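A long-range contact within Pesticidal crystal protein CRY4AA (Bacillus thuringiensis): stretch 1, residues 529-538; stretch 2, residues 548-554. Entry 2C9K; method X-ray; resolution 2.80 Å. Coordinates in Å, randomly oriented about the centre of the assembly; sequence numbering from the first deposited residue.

Stretch 1 (529-538) GSANTRAVIN
Stretch 2 (548-554) GMALNPT

Strands 536-538 and 548-550 run antiparallel, their axes 168° apart in direction and 4.8 Å apart at closest approach. I537 and M549 form the hydrogen-bonded pair (CA-CA 5.5 Å): I537 N to M549 O is 2.9 Å at 176°, and M549 N to I537 O is 3.1 Å at 148°. V536/A550 and N538/G548 are the flanking non-hydrogen-bonded pairs, with CA-CA distances of 4.4 and 4.3 Å. The ladder persists past the strands, since L551 N donates to A535 O (2.9 Å, 176°).

The side chains of I537 and M549 share one sheet face. I537 (phi/psi -122/126) adopts chi1 p, chi2 t, which places CG1 3.7 Å from M549 CG and CD1 3.4 Å from L551 CD2, so one extended branch meets both apolar partners. M549 is p, t, with chi3 at -39°; L551 is m, t. On the face of V536 and A550 the packing is looser: V536, chi1 t, brings CG2 to 4.4 Å from A550 CB. N538, chi1 m, lies on this face too. Its OD1 is 3.9 Å from G548 CA, and an ideal CB on G548 would come within 2.8 Å of that OD1, a clash that glycine avoids.

Beyond the strand, R534 (phi/psi -71/138) points toward stretch 2. Chi angles of -50°, 161°, 82° and -165° fold its guanidinium over A550, with CZ 3.5 Å from A550 CB against one face. R534 NE makes a weak hydrogen bond to L551 O (3.4 Å, 135°). A water weakly bridges A535 N (3.3 Å) and L551 O (2.9 Å).

S530-T533 is a type I turn, closed by T533 N to S530 O (2.8 Å). T533, chi1 p, accepts from S530 N at OG1 (2.8 Å). P553, C-gamma exo, packs against this end: its CG lies 3.6 Å from S530 C and its CB 3.6 Å from G529 O.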

# COMPACT_ATOMS: atom_id res chain seq x y z
N GLY A 529 15.02 -19.02 14.60
CA GLY A 529 15.23 -20.40 15.00
C GLY A 529 16.47 -20.99 14.36
O GLY A 529 17.29 -20.28 13.79
N SER A 530 16.63 -22.31 14.45
CA SER A 530 17.80 -22.96 13.87
C SER A 530 17.43 -24.24 13.15
O SER A 530 16.30 -24.72 13.24
CB SER A 530 18.80 -23.31 14.96
OG SER A 530 18.39 -24.50 15.61
N ALA A 531 18.41 -24.81 12.46
CA ALA A 531 18.22 -26.04 11.71
C ALA A 531 17.62 -27.19 12.53
O ALA A 531 16.94 -28.06 11.99
CB ALA A 531 19.54 -26.48 11.08
N ASN A 532 17.86 -27.18 13.84
CA ASN A 532 17.35 -28.25 14.70
C ASN A 532 16.01 -27.90 15.33
O ASN A 532 15.40 -28.72 16.01
CB ASN A 532 18.36 -28.56 15.81
CG ASN A 532 19.75 -28.85 15.27
OD1 ASN A 532 19.92 -29.73 14.41
ND2 ASN A 532 20.74 -28.11 15.76
N THR A 533 15.56 -26.67 15.08
CA THR A 533 14.29 -26.20 15.62
C THR A 533 13.38 -25.60 14.54
O THR A 533 12.75 -24.56 14.75
CB THR A 533 14.54 -25.16 16.71
OG1 THR A 533 15.44 -24.16 16.22
CG2 THR A 533 15.14 -25.84 17.94
N ARG A 534 13.30 -26.27 13.40
CA ARG A 534 12.47 -25.79 12.30
C ARG A 534 10.99 -25.93 12.61
O ARG A 534 10.55 -26.94 13.16
CB ARG A 534 12.79 -26.57 11.02
CG ARG A 534 14.26 -26.67 10.69
CD ARG A 534 14.50 -27.81 9.73
NE ARG A 534 14.22 -27.45 8.35
CZ ARG A 534 14.09 -28.33 7.36
NH1 ARG A 534 14.20 -29.63 7.61
NH2 ARG A 534 13.86 -27.92 6.12
N ALA A 535 10.23 -24.90 12.25
CA ALA A 535 8.79 -24.94 12.46
C ALA A 535 8.25 -25.81 11.33
O ALA A 535 8.83 -25.85 10.24
CB ALA A 535 8.21 -23.54 12.37
N VAL A 536 7.17 -26.52 11.59
CA VAL A 536 6.56 -27.37 10.58
C VAL A 536 5.17 -26.84 10.29
O VAL A 536 4.44 -26.49 11.21
CB VAL A 536 6.49 -28.83 11.07
CG1 VAL A 536 5.56 -29.65 10.19
CG2 VAL A 536 7.87 -29.43 11.05
N ILE A 537 4.81 -26.78 9.01
CA ILE A 537 3.51 -26.26 8.61
C ILE A 537 2.65 -27.24 7.81
O ILE A 537 3.08 -27.76 6.79
CB ILE A 537 3.68 -25.00 7.78
CG1 ILE A 537 4.72 -25.26 6.69
CG2 ILE A 537 4.07 -23.85 8.69
CD1 ILE A 537 5.14 -24.05 5.90
N ASN A 538 1.43 -27.47 8.28
CA ASN A 538 0.53 -28.38 7.61
C ASN A 538 -0.65 -27.62 7.02
O ASN A 538 -1.34 -26.87 7.71
CB ASN A 538 0.05 -29.45 8.57
CG ASN A 538 1.17 -30.32 9.06
OD1 ASN A 538 1.80 -31.03 8.28
ND2 ASN A 538 1.46 -30.25 10.36
N GLY A 548 2.41 -30.48 3.54
CA GLY A 548 3.15 -30.22 4.76
C GLY A 548 4.62 -30.04 4.45
O GLY A 548 5.13 -30.61 3.48
N MET A 549 5.31 -29.25 5.26
CA MET A 549 6.73 -29.02 5.05
C MET A 549 7.41 -28.31 6.23
O MET A 549 6.75 -27.70 7.08
CB MET A 549 6.94 -28.22 3.75
CG MET A 549 6.32 -26.84 3.77
SD MET A 549 6.56 -25.87 2.24
CE MET A 549 8.27 -26.32 1.80
N ALA A 550 8.73 -28.41 6.28
CA ALA A 550 9.52 -27.77 7.33
C ALA A 550 10.07 -26.45 6.79
O ALA A 550 10.54 -26.39 5.65
CB ALA A 550 10.67 -28.67 7.73
N LEU A 551 9.99 -25.41 7.60
CA LEU A 551 10.48 -24.10 7.20
C LEU A 551 11.93 -23.96 7.65
O LEU A 551 12.36 -24.63 8.60
CB LEU A 551 9.63 -23.00 7.84
CG LEU A 551 8.19 -22.92 7.33
CD1 LEU A 551 7.44 -21.82 8.07
CD2 LEU A 551 8.19 -22.64 5.83
N ASN A 552 12.70 -23.11 6.97
CA ASN A 552 14.10 -22.91 7.31
C ASN A 552 14.33 -21.57 7.97
O ASN A 552 13.53 -20.64 7.81
CB ASN A 552 14.96 -22.97 6.04
CG ASN A 552 14.80 -24.27 5.28
OD1 ASN A 552 14.93 -24.29 4.06
ND2 ASN A 552 14.52 -25.35 6.00
N PRO A 553 15.42 -21.44 8.74
CA PRO A 553 15.70 -20.16 9.41
C PRO A 553 16.02 -19.20 8.28
O PRO A 553 16.55 -19.61 7.25
CB PRO A 553 16.92 -20.48 10.25
CG PRO A 553 16.77 -21.93 10.52
CD PRO A 553 16.34 -22.49 9.21
N THR A 554 15.70 -17.92 8.45
CA THR A 554 15.97 -16.95 7.39
C THR A 554 16.60 -15.68 7.94
O THR A 554 17.21 -14.90 7.20
CB THR A 554 14.68 -16.61 6.63
OG1 THR A 554 13.83 -15.82 7.47
CG2 THR A 554 13.94 -17.89 6.24
O HOH W 1 11.91 -22.58 10.60